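Long-range contacts in peptidoglycan glycosyltransferase (Eggerthella lenta, PDB 4MNR), which is a member of the penicillin-binding proteins, carrying a dimerisation-type N-terminal region and a domain of the beta-lactamase-like clan: residues S25-I30 against Y49-P54; D34-A39 against L113-Q118; D123-R128 against A146-Y151; K129-V134 against A428-D433. One frame throughout, in Å; residues are numbered along the deposited sequence. Where two conformers were deposited one is given.

Contact 1 (S25-I30 against Y49-P54); sequences SERGTI and YEREYP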
loop_
_atom_site.group_PDB
_atom_site.type_symbol
_atom_site.label_atom_id
_atom_site.label_comp_id
_atom_site.label_asym_id
_atom_site.label_seq_id
_atom_site.Cartn_x
_atom_site.Cartn_y
_atom_site.Cartn_z
ATOM N N SER A 25 -3.329 -27.802 25.184
ATOM C CA SER A 25 -1.903 -27.603 24.929
ATOM C C SER A 25 -1.553 -26.147 24.628
ATOM O O SER A 25 -2.413 -25.364 24.221
ATOM C CB SER A 25 -1.436 -28.516 23.793
ATOM O OG SER A 25 -2.405 -28.570 22.760
ATOM N N GLU A 26 -0.285 -25.790 24.826
ATOM C CA GLU A 26 0.148 -24.405 24.666
ATOM C C GLU A 26 0.229 -23.986 23.204
ATOM O O GLU A 26 1.107 -24.432 22.466
ATOM C CB GLU A 26 1.499 -24.164 25.340
ATOM C CG GLU A 26 1.916 -22.698 25.338
ATOM C CD GLU A 26 3.372 -22.490 25.708
ATOM O OE1 GLU A 26 3.957 -21.474 25.270
ATOM O OE2 GLU A 26 3.930 -23.339 26.436
ATOM N N ARG A 27 -0.695 -23.128 22.791
ATOM C CA ARG A 27 -0.636 -22.520 21.468
ATOM C C ARG A 27 0.646 -21.691 21.353
ATOM O O ARG A 27 1.053 -21.034 22.312
ATOM C CB ARG A 27 -1.869 -21.645 21.264
ATOM C CG ARG A 27 -2.027 -21.070 19.874
ATOM C CD ARG A 27 -3.360 -20.348 19.785
ATOM N NE ARG A 27 -3.562 -19.725 18.483
ATOM C CZ ARG A 27 -4.134 -20.322 17.442
ATOM N NH1 ARG A 27 -4.558 -21.577 17.537
ATOM N NH2 ARG A 27 -4.282 -19.659 16.300
ATOM N N GLY A 28 1.291 -21.726 20.189
ATOM C CA GLY A 28 2.545 -21.009 19.997
ATOM C C GLY A 28 2.427 -19.493 20.095
ATOM O O GLY A 28 1.330 -18.944 20.007
ATOM N N THR A 29 3.554 -18.813 20.291
ATOM C CA THR A 29 3.555 -17.350 20.374
ATOM C C THR A 29 3.668 -16.720 18.996
ATOM O O THR A 29 4.144 -17.346 18.063
ATOM C CB THR A 29 4.727 -16.819 21.209
ATOM O OG1 THR A 29 5.955 -17.279 20.640
ATOM C CG2 THR A 29 4.630 -17.315 22.643
ATOM N N ILE A 30 3.195 -15.481 18.881
ATOM C CA ILE A 30 3.406 -14.664 17.693
ATOM C C ILE A 30 4.162 -13.447 18.178
ATOM O O ILE A 30 3.745 -12.818 19.149
ATOM C CB ILE A 30 2.074 -14.188 17.097
ATOM C CG1 ILE A 30 1.229 -15.388 16.663
ATOM C CG2 ILE A 30 2.321 -13.240 15.908
ATOM C CD1 ILE A 30 -0.251 -15.048 16.419
ATOM N N TYR A 49 -5.290 -23.490 29.220
ATOM C CA TYR A 49 -4.547 -22.388 28.612
ATOM C C TYR A 49 -5.471 -21.281 28.118
ATOM O O TYR A 49 -6.553 -21.547 27.593
ATOM C CB TYR A 49 -3.667 -22.885 27.460
ATOM C CG TYR A 49 -2.396 -23.569 27.906
ATOM C CD1 TYR A 49 -1.220 -22.849 28.081
ATOM C CD2 TYR A 49 -2.371 -24.934 28.153
ATOM C CE1 TYR A 49 -0.054 -23.473 28.485
ATOM C CE2 TYR A 49 -1.214 -25.566 28.558
ATOM C CZ TYR A 49 -0.059 -24.836 28.726
ATOM O OH TYR A 49 1.092 -25.474 29.134
ATOM N N GLU A 50 -5.033 -20.038 28.289
ATOM C CA GLU A 50 -5.786 -18.885 27.819
ATOM C C GLU A 50 -4.869 -17.998 26.988
ATOM O O GLU A 50 -3.679 -17.864 27.289
ATOM C CB GLU A 50 -6.352 -18.094 29.001
ATOM C CG GLU A 50 -7.765 -17.559 28.785
ATOM C CD GLU A 50 -8.826 -18.400 29.480
ATOM O OE1 GLU A 50 -9.023 -19.571 29.086
ATOM O OE2 GLU A 50 -9.463 -17.887 30.424
ATOM N N ARG A 51 -5.425 -17.401 25.941
ATOM C CA ARG A 51 -4.654 -16.567 25.026
ATOM C C ARG A 51 -4.483 -15.164 25.607
ATOM O O ARG A 51 -5.442 -14.565 26.086
ATOM C CB ARG A 51 -5.372 -16.493 23.678
ATOM C CG ARG A 51 -4.497 -16.136 22.507
ATOM C CD ARG A 51 -3.415 -17.182 22.277
ATOM N NE ARG A 51 -2.729 -16.980 21.002
ATOM C CZ ARG A 51 -1.525 -17.472 20.726
ATOM N NH1 ARG A 51 -0.879 -18.181 21.646
ATOM N NH2 ARG A 51 -0.964 -17.249 19.539
ATOM N N GLU A 52 -3.257 -14.656 25.588
ATOM C CA GLU A 52 -2.981 -13.296 26.034
ATOM C C GLU A 52 -2.450 -12.460 24.875
ATOM O O GLU A 52 -1.671 -12.959 24.059
ATOM C CB GLU A 52 -1.937 -13.292 27.146
ATOM C CG GLU A 52 -2.424 -13.769 28.489
ATOM C CD GLU A 52 -1.422 -13.469 29.591
ATOM O OE1 GLU A 52 -0.286 -13.058 29.259
ATOM O OE2 GLU A 52 -1.771 -13.639 30.782
ATOM N N TYR A 53 -2.864 -11.191 24.823
ATOM C CA TYR A 53 -2.382 -10.235 23.808
ATOM C C TYR A 53 -1.732 -9.038 24.504
ATOM O O TYR A 53 -2.389 -8.031 24.782
ATOM C CB TYR A 53 -3.536 -9.799 22.897
ATOM C CG TYR A 53 -4.114 -10.953 22.108
ATOM C CD1 TYR A 53 -3.584 -11.304 20.880
ATOM C CD2 TYR A 53 -5.168 -11.709 22.608
ATOM C CE1 TYR A 53 -4.082 -12.376 20.162
ATOM C CE2 TYR A 53 -5.683 -12.777 21.891
ATOM C CZ TYR A 53 -5.135 -13.102 20.665
ATOM O OH TYR A 53 -5.628 -14.169 19.944
ATOM N N PRO A 54 -0.432 -9.154 24.817
ATOM C CA PRO A 54 0.149 -8.219 25.789
ATOM C C PRO A 54 0.698 -6.920 25.205
ATOM O O PRO A 54 1.282 -6.131 25.951
ATOM C CB PRO A 54 1.291 -9.034 26.400
ATOM C CG PRO A 54 1.728 -9.937 25.299
ATOM C CD PRO A 54 0.496 -10.246 24.469
#
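Arg51 and Arg27 meet crosswise, their guanidinium planes 90° apart. The aliphatic part of Arg27 does the touching: its CD lies 3.5 Å above the plane of the Arg51 guanidinium, over its centre, while Arg27 NE keeps 3.7 Å from Arg51 NH2. Glu76 answers both charges, with one carboxylate oxygen to NE of each arginine, and Asn80 takes a further N-H of Arg27; the carboxylate probably offsets much of the repulsion.

The end of the Arg51 group grips the backbone. NH1 and NH2 of Arg51 both reach Gly28 O, each at 2.9 Å, and the carbonyl lies close to the guanidinium plane. NH2 approaches nearly along the C=O axis, whereas NH1 comes from above the carbonyl plane and also bonds Ser41 OG. A bend at chi2 (62°) turns Arg51 CD out of an extended course. The end of the side chain comes nearer the loop than its CB direction suggests. Ile30 CD1 lies at the edge of the group, 3.9 Å from Arg51 NH2.

At the other end of the contact the Tyr49 ring lies flat under the chain: Glu26 CA stands 3.9 Å above the ring plane, over its centre, and Glu26 CB makes an off-centre CH-pi contact, 3.6 Å from Tyr49 CE1.

Together these side chains fasten the loop leading into strand 30-31 over strand 49-52, an outermost strand of the mixed sheet to which the dimerisation-type region of this penicillin-binding protein contributes.

Contact 2 (D34-A39 against L113-Q118); sequences DGVVLA and LNSKIQ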
loop_
_atom_site.group_PDB
_atom_site.type_symbol
_atom_site.label_atom_id
_atom_site.label_comp_id
_atom_site.label_asym_id
_atom_site.label_seq_id
_atom_site.Cartn_x
_atom_site.Cartn_y
_atom_site.Cartn_z
ATOM N N ASP A 34 11.795 -7.977 16.107
ATOM C CA ASP A 34 12.644 -7.517 17.209
ATOM C C ASP A 34 12.212 -8.059 18.570
ATOM O O ASP A 34 12.718 -7.623 19.602
ATOM C CB ASP A 34 12.813 -5.986 17.234
ATOM C CG ASP A 34 11.490 -5.232 17.358
ATOM O OD1 ASP A 34 10.488 -5.647 16.729
ATOM O OD2 ASP A 34 11.467 -4.205 18.082
ATOM N N GLY A 35 11.280 -9.009 18.566
ATOM C CA GLY A 35 11.026 -9.809 19.748
ATOM C C GLY A 35 9.900 -9.360 20.655
ATOM O O GLY A 35 9.761 -9.880 21.762
ATOM N N VAL A 36 9.090 -8.409 20.196
ATOM C CA VAL A 36 7.920 -8.000 20.975
ATOM C C VAL A 36 6.804 -9.031 20.786
ATOM O O VAL A 36 6.335 -9.263 19.667
ATOM C CB VAL A 36 7.412 -6.595 20.588
ATOM C CG1 VAL A 36 6.133 -6.265 21.348
ATOM C CG2 VAL A 36 8.486 -5.553 20.881
ATOM N N VAL A 37 6.409 -9.661 21.887
ATOM C CA VAL A 37 5.367 -10.681 21.860
ATOM C C VAL A 37 3.994 -10.045 21.637
ATOM O O VAL A 37 3.577 -9.159 22.400
ATOM C CB VAL A 37 5.369 -11.491 23.170
ATOM C CG1 VAL A 37 4.174 -12.431 23.230
ATOM C CG2 VAL A 37 6.691 -12.262 23.314
ATOM N N LEU A 38 3.296 -10.502 20.598
ATOM C CA LEU A 38 1.968 -9.989 20.272
ATOM C C LEU A 38 0.871 -10.918 20.777
ATOM O O LEU A 38 -0.249 -10.480 21.034
ATOM C CB LEU A 38 1.823 -9.818 18.758
ATOM C CG LEU A 38 2.900 -8.948 18.117
ATOM C CD1 LEU A 38 2.707 -8.913 16.604
ATOM C CD2 LEU A 38 2.828 -7.558 18.710
ATOM N N ALA A 39 1.188 -12.204 20.912
ATOM C CA ALA A 39 0.216 -13.175 21.413
ATOM C C ALA A 39 0.950 -14.349 22.029
ATOM O O ALA A 39 1.963 -14.793 21.509
ATOM C CB ALA A 39 -0.694 -13.664 20.296
ATOM N N LEU A 113 7.720 -7.772 11.078
ATOM C CA LEU A 113 7.461 -6.426 11.587
ATOM C C LEU A 113 8.536 -5.953 12.552
ATOM O O LEU A 113 9.041 -6.739 13.366
ATOM C CB LEU A 113 6.126 -6.388 12.325
ATOM C CG LEU A 113 4.878 -6.825 11.565
ATOM C CD1 LEU A 113 3.678 -6.695 12.494
ATOM C CD2 LEU A 113 4.688 -6.015 10.279
ATOM N N ASN A 114 8.886 -4.668 12.466
ATOM C CA ASN A 114 9.707 -4.038 13.491
ATOM C C ASN A 114 8.794 -3.226 14.407
ATOM O O ASN A 114 7.980 -2.444 13.924
ATOM C CB ASN A 114 10.771 -3.133 12.867
ATOM C CG ASN A 114 11.539 -2.334 13.925
ATOM O OD1 ASN A 114 11.134 -1.228 14.293
ATOM N ND2 ASN A 114 12.624 -2.916 14.451
ATOM N N SER A 115 8.887 -3.430 15.717
ATOM C CA SER A 115 7.923 -2.787 16.605
ATOM C C SER A 115 7.969 -1.256 16.576
ATOM O O SER A 115 6.933 -0.614 16.720
ATOM C CB SER A 115 8.057 -3.311 18.041
ATOM O OG SER A 115 9.292 -2.914 18.613
ATOM N N LYS A 116 9.148 -0.678 16.356
ATOM C CA LYS A 116 9.276 0.780 16.356
ATOM C C LYS A 116 8.732 1.397 15.070
ATOM O O LYS A 116 8.080 2.450 15.101
ATOM C CB LYS A 116 10.729 1.215 16.579
ATOM C CG LYS A 116 11.275 0.840 17.951
ATOM C CD LYS A 116 12.773 1.128 18.043
ATOM C CE LYS A 116 13.089 2.590 17.763
ATOM N NZ LYS A 116 14.559 2.875 17.828
ATOM N N ILE A 117 8.994 0.742 13.940
ATOM C CA ILE A 117 8.448 1.210 12.670
ATOM C C ILE A 117 6.932 1.016 12.677
ATOM O O ILE A 117 6.180 1.875 12.227
ATOM C CB ILE A 117 9.106 0.490 11.471
ATOM C CG1 ILE A 117 10.616 0.712 11.509
ATOM C CG2 ILE A 117 8.562 1.026 10.157
ATOM C CD1 ILE A 117 11.372 -0.005 10.396
ATOM N N GLN A 118 6.486 -0.109 13.226
ATOM C CA GLN A 118 5.054 -0.369 13.349
ATOM C C GLN A 118 4.375 0.725 14.182
ATOM O O GLN A 118 3.332 1.236 13.805
ATOM C CB GLN A 118 4.819 -1.738 13.991
ATOM C CG GLN A 118 3.339 -2.073 14.188
ATOM C CD GLN A 118 2.611 -2.355 12.891
ATOM O OE1 GLN A 118 3.204 -2.838 11.928
ATOM N NE2 GLN A 118 1.309 -2.079 12.874
#
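Asp34 holds the first turn of a helix with both carboxylate oxygens, yet both bonds go to a single residue, Ser115. Asp34 OD2 receives Ser115 OG at 2.6 Å through its syn lone pair. Asp34 OD1 takes Ser115 N at 2.9 Å, also on the syn side, but with the donor 34° out of the carboxylate plane, so the two bonds do not lie equally flat. The negative charge of Asp34 is placed near the positive end of the helix dipole, which would be expected to favour the ionised acid. Ser115 OG sits between its own backbone N and carbonyl carbon (chi1 67°), which brings the hydroxyl round to the acid. Thr32 OG1 also hydrogen-bonds Asp34 OD1.

Val36 adds an apolar flank, its CG2 3.6 Å from Ser115 OG. The helix has its own cap as well: Asn114 OD1 accepts from Ile117 N at 2.9 Å, in the carbonyl plane on a lone pair, and more weakly from Lys116 N.

What results is an N-cap by Asn114 beside a carboxylate clasp by Asp34 on Ser115; the clasp ties the turn before strand 37-43 to the start of helix 115-125.

Contact 3 (D123-R128 against A146-Y151); sequences DALAGR and ASAPTY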
loop_
_atom_site.group_PDB
_atom_site.type_symbol
_atom_site.label_atom_id
_atom_site.label_comp_id
_atom_site.label_asym_id
_atom_site.label_seq_id
_atom_site.Cartn_x
_atom_site.Cartn_y
_atom_site.Cartn_z
ATOM N N ASP A 123 1.146 5.687 14.742
ATOM C CA ASP A 123 1.086 7.069 15.212
ATOM C C ASP A 123 0.688 8.028 14.084
ATOM O O ASP A 123 -0.001 9.028 14.325
ATOM C CB ASP A 123 2.425 7.508 15.811
ATOM C CG ASP A 123 2.734 6.832 17.145
ATOM O OD1 ASP A 123 1.829 6.235 17.771
ATOM O OD2 ASP A 123 3.902 6.915 17.580
ATOM N N ALA A 124 1.135 7.723 12.868
ATOM C CA ALA A 124 0.820 8.529 11.690
ATOM C C ALA A 124 -0.680 8.511 11.429
ATOM O O ALA A 124 -1.251 9.515 10.999
ATOM C CB ALA A 124 1.573 8.019 10.475
ATOM N N LEU A 125 -1.317 7.381 11.732
ATOM C CA LEU A 125 -2.743 7.198 11.473
ATOM C C LEU A 125 -3.637 7.523 12.666
ATOM O O LEU A 125 -4.858 7.454 12.550
ATOM C CB LEU A 125 -3.013 5.736 11.101
ATOM C CG LEU A 125 -2.274 5.198 9.876
ATOM C CD1 LEU A 125 -2.485 3.693 9.762
ATOM C CD2 LEU A 125 -2.771 5.916 8.657
ATOM N N ALA A 126 -3.044 7.852 13.809
ATOM C CA ALA A 126 -3.824 8.008 15.037
ATOM C C ALA A 126 -4.934 9.060 14.902
ATOM O O ALA A 126 -4.677 10.199 14.524
ATOM C CB ALA A 126 -2.908 8.337 16.213
ATOM N N GLY A 127 -6.169 8.664 15.193
ATOM C CA GLY A 127 -7.296 9.580 15.111
ATOM C C GLY A 127 -7.843 9.736 13.701
ATOM O O GLY A 127 -8.763 10.528 13.471
ATOM N N ARG A 128 -7.287 8.965 12.768
ATOM C CA ARG A 128 -7.703 9.026 11.376
ATOM C C ARG A 128 -8.260 7.685 10.930
ATOM O O ARG A 128 -8.227 6.703 11.669
ATOM C CB ARG A 128 -6.499 9.322 10.486
ATOM C CG ARG A 128 -5.590 10.419 10.990
ATOM C CD ARG A 128 -5.826 11.662 10.197
ATOM N NE ARG A 128 -4.979 12.778 10.600
ATOM C CZ ARG A 128 -5.034 13.965 10.015
ATOM N NH1 ARG A 128 -5.881 14.150 9.016
ATOM N NH2 ARG A 128 -4.252 14.957 10.419
ATOM N N ALA A 146 -0.242 -1.188 9.228
ATOM C CA ALA A 146 -1.184 -0.584 10.190
ATOM C C ALA A 146 -2.487 -0.148 9.542
ATOM O O ALA A 146 -2.499 0.353 8.419
ATOM C CB ALA A 146 -0.558 0.618 10.882
ATOM N N SER A 147 -3.584 -0.338 10.268
ATOM C CA SER A 147 -4.885 0.169 9.843
ATOM C C SER A 147 -5.460 1.012 10.976
ATOM O O SER A 147 -5.151 0.773 12.147
ATOM C CB SER A 147 -5.841 -0.986 9.535
ATOM O OG SER A 147 -5.283 -1.864 8.576
ATOM N N ALA A 148 -6.276 2.001 10.623
ATOM C CA ALA A 148 -6.951 2.842 11.601
ATOM C C ALA A 148 -8.370 3.102 11.110
ATOM O O ALA A 148 -8.580 3.280 9.923
ATOM C CB ALA A 148 -6.196 4.157 11.774
ATOM N N PRO A 149 -9.355 3.138 12.025
ATOM C CA PRO A 149 -9.245 3.010 13.479
ATOM C C PRO A 149 -8.816 1.626 13.919
ATOM O O PRO A 149 -8.926 0.645 13.174
ATOM C CB PRO A 149 -10.674 3.283 13.969
ATOM C CG PRO A 149 -11.342 3.986 12.860
ATOM C CD PRO A 149 -10.733 3.429 11.609
ATOM N N THR A 150 -8.295 1.562 15.132
ATOM C CA THR A 150 -7.786 0.306 15.631
ATOM C C THR A 150 -8.312 0.033 17.033
ATOM O O THR A 150 -9.224 0.720 17.520
ATOM C CB THR A 150 -6.236 0.272 15.552
ATOM O OG1 THR A 150 -5.770 -1.061 15.794
ATOM C CG2 THR A 150 -5.623 1.246 16.555
ATOM N N TYR A 151 -7.759 -0.998 17.663
ATOM C CA TYR A 151 -8.250 -1.491 18.937
ATOM C C TYR A 151 -7.153 -2.286 19.621
ATOM O O TYR A 151 -6.182 -2.712 18.981
ATOM C CB TYR A 151 -9.476 -2.396 18.727
ATOM C CG TYR A 151 -9.198 -3.622 17.865
ATOM C CD1 TYR A 151 -9.110 -3.520 16.488
ATOM C CD2 TYR A 151 -9.044 -4.876 18.438
ATOM C CE1 TYR A 151 -8.861 -4.620 15.699
ATOM C CE2 TYR A 151 -8.788 -5.990 17.656
ATOM C CZ TYR A 151 -8.704 -5.857 16.291
ATOM O OH TYR A 151 -8.457 -6.961 15.511
#
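Arg128 touches Ala148 through its carbonyl O; its flat guanidinium leads away from the strand and forms a salt bridge through NH1 with Glu435. No face of that group is used across the contact. The other flat element here is the cis peptide before Pro149; Arg128 O stands over one face of it, 3.8 Å from Pro149 N. The motif is a helix laid against an outermost strand of an antiparallel sheet: the end of helix 115-125 rests on strand 142-148, part of the five-stranded sheet at the heart of the beta-lactamase-like domain.

A type II beta turn from Leu125 to Arg128 carries the chain out of the helix toward strand 130-135, closed by the bond of Arg128 N to Leu125 O at 2.9 Å. Gly127 takes the third position, with the positive phi (82°) usual there. This turn brings Arg128 O down on the methyl of Ala148, a close approach of 3.3 Å to Ala148 CB.

Leu125 packs against the strand. Its CB lies 3.6 Å from Ala148 CB, and beyond it the side chain runs on to Ala146, whose methyl points to the same side of the strand. Leu125 also leans on Ile429 and Ile431, which extends the apolar layer over the sheet. With chi2 at 172°, Leu125 CD1 stands anti to CA and reaches Ala146 on two counts, 3.8 Å from Ala146 CB and 3.6 Å from Ala146 O.

Contact 4 (K129-V134 against A428-D433); sequences KGACVV and AIVIED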
loop_
_atom_site.group_PDB
_atom_site.type_symbol
_atom_site.label_atom_id
_atom_site.label_comp_id
_atom_site.label_asym_id
_atom_site.label_seq_id
_atom_site.Cartn_x
_atom_site.Cartn_y
_atom_site.Cartn_z
ATOM N N LYS A 129 -8.774 7.666 9.705
ATOM C CA LYS A 129 -9.129 6.442 9.021
ATOM C C LYS A 129 -8.126 6.265 7.878
ATOM O O LYS A 129 -7.865 7.199 7.112
ATOM C CB LYS A 129 -10.529 6.591 8.456
ATOM C CG LYS A 129 -11.250 5.309 8.200
ATOM C CD LYS A 129 -12.740 5.527 8.406
ATOM C CE LYS A 129 -13.000 6.041 9.810
ATOM N NZ LYS A 129 -14.454 6.080 10.148
ATOM N N GLY A 130 -7.557 5.077 7.759
ATOM C CA GLY A 130 -6.617 4.834 6.673
ATOM C C GLY A 130 -5.682 3.681 6.947
ATOM O O GLY A 130 -5.975 2.813 7.774
ATOM N N ALA A 131 -4.542 3.668 6.265
ATOM C CA ALA A 131 -3.629 2.549 6.393
ATOM C C ALA A 131 -2.236 2.922 5.970
ATOM O O ALA A 131 -2.042 3.863 5.190
ATOM C CB ALA A 131 -4.115 1.375 5.545
ATOM N N CYS A 132 -1.265 2.162 6.470
ATOM C CA CYS A 132 0.132 2.405 6.139
ATOM C C CYS A 132 0.881 1.087 6.032
ATOM O O CYS A 132 0.725 0.218 6.894
ATOM C CB CYS A 132 0.753 3.290 7.215
ATOM S SG CYS A 132 2.512 3.634 6.946
ATOM N N VAL A 133 1.673 0.926 4.968
ATOM C CA VAL A 133 2.507 -0.258 4.796
ATOM C C VAL A 133 3.949 0.197 4.563
ATOM O O VAL A 133 4.184 1.114 3.784
ATOM C CB VAL A 133 2.036 -1.111 3.592
ATOM C CG1 VAL A 133 3.036 -2.243 3.302
ATOM C CG2 VAL A 133 0.630 -1.669 3.834
ATOM N N VAL A 134 4.901 -0.416 5.267
ATOM C CA VAL A 134 6.314 -0.120 5.080
ATOM C C VAL A 134 6.961 -1.436 4.689
ATOM O O VAL A 134 6.740 -2.451 5.341
ATOM C CB VAL A 134 6.972 0.382 6.381
ATOM C CG1 VAL A 134 8.435 0.665 6.157
ATOM C CG2 VAL A 134 6.277 1.641 6.899
ATOM N N ALA A 428 3.952 3.339 1.900
ATOM C CA ALA A 428 2.702 3.727 1.235
ATOM C C ALA A 428 1.713 4.042 2.347
ATOM O O ALA A 428 1.579 3.272 3.297
ATOM C CB ALA A 428 2.159 2.595 0.359
ATOM N N ILE A 429 1.042 5.179 2.237
ATOM C CA ILE A 429 0.092 5.572 3.273
ATOM C C ILE A 429 -1.103 6.227 2.615
ATOM O O ILE A 429 -0.955 6.972 1.637
ATOM C CB ILE A 429 0.751 6.519 4.310
ATOM C CG1 ILE A 429 -0.237 6.906 5.418
ATOM C CG2 ILE A 429 1.283 7.769 3.655
ATOM C CD1 ILE A 429 0.469 7.539 6.646
ATOM N N VAL A 430 -2.294 5.910 3.113
ATOM C CA VAL A 430 -3.491 6.639 2.698
ATOM C C VAL A 430 -4.197 7.150 3.944
ATOM O O VAL A 430 -4.364 6.422 4.931
ATOM C CB VAL A 430 -4.463 5.792 1.828
ATOM C CG1 VAL A 430 -4.920 4.543 2.589
ATOM C CG2 VAL A 430 -5.666 6.666 1.391
ATOM N N ILE A 431 -4.563 8.422 3.917
ATOM C CA ILE A 431 -5.380 9.004 4.979
ATOM C C ILE A 431 -6.737 9.352 4.378
ATOM O O ILE A 431 -6.841 10.259 3.551
ATOM C CB ILE A 431 -4.761 10.314 5.512
ATOM C CG1 ILE A 431 -3.328 10.087 5.996
ATOM C CG2 ILE A 431 -5.636 10.893 6.626
ATOM C CD1 ILE A 431 -3.224 9.189 7.185
ATOM N N GLU A 432 -7.787 8.653 4.791
ATOM C CA GLU A 432 -9.115 8.934 4.238
ATOM C C GLU A 432 -9.646 10.311 4.660
ATOM O O GLU A 432 -9.490 10.728 5.816
ATOM C CB GLU A 432 -10.121 7.854 4.636
ATOM C CG GLU A 432 -9.764 6.461 4.129
ATOM C CD GLU A 432 -10.726 5.399 4.609
ATOM O OE1 GLU A 432 -11.948 5.670 4.684
ATOM O OE2 GLU A 432 -10.257 4.286 4.921
ATOM N N ASP A 433 -10.265 11.012 3.715
ATOM C CA ASP A 433 -10.855 12.327 3.997
ATOM C C ASP A 433 -9.840 13.273 4.627
ATOM O O ASP A 433 -10.158 13.985 5.581
ATOM C CB ASP A 433 -12.068 12.178 4.917
ATOM C CG ASP A 433 -13.031 11.121 4.425
ATOM O OD1 ASP A 433 -13.438 11.208 3.246
ATOM O OD2 ASP A 433 -13.351 10.191 5.198
HETATM O O HOH W 1 -9.254 10.188 8.327
#
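Lys129 O accepts the shortest direct bond between the segments, from Glu432 N at 2.7 Å with an N-H...O angle of 154°; the donor is tilted from the carbonyl plane. A water extends this end of the ladder, donating to Glu432 O and accepting from Lys129 N. The side chains of the two residues cross obliquely here, and the aliphatic part of Lys129 makes the contact, not its amine: Lys129 CG is 3.6 Å from both carboxylate oxygens of Glu432. Bends at chi2 and chi3 turn CD and CE aside, and Lys129 NZ ends 6.0 Å from Glu432 OE1. Glu432 OE2 is instead held by Tyr181 OH and by a salt bridge to Arg175.

Further in, the strands run antiparallel, their axes 4.8 Å apart. Ala131 and Val430 form a hydrogen-bonded pair, with Val430 N to Ala131 O at 2.9 Å and the return bond a little longer. Val133 and Ala428 make the next such pair. Between them Cys132 faces Ile429 in a non-hydrogen-bonded pair, and Cys132 CB comes 4.2 Å from Ile429 CG1. Gly130, opposite Ile431, has an extended backbone with positive phi (158°), readily taken only by glycine, and its CA lies 3.3 Å from Val430 O in a CA-H...O contact.

Ile429 and Ile431 look toward helix 438-453. Ala131, Val133, Ala428 and Val430 look the other way, onto helix 321-332. A central antiparallel sheet covered by helices on its two faces, with strand 130-135 beside strand 425-431 from the far end of the chain, is the core of the penicillin-binding and beta-lactamase-like fold.

The four contacts illustrate how a two-part chain is joined. Contact 1 lies outermost, its centre about 16 Å from that of contact 2, and the two share the mixed sheet through neighbouring strands 37-43 and 49-52; along the chain their segments alternate. Helix 115-125 carries contact 2 at its start and contact 3 near its end, again about 16 Å between centres. The centres of contacts 3 and 4 lie about 9 Å apart; their segments alternate in sequence and are tied by backbone bonds between strands 130-135 and 142-148. Contacts 1 and 4, in different family regions, have centres about 30 Å apart. Through its two ends, helix 115-125 bridges the mixed and core sheets.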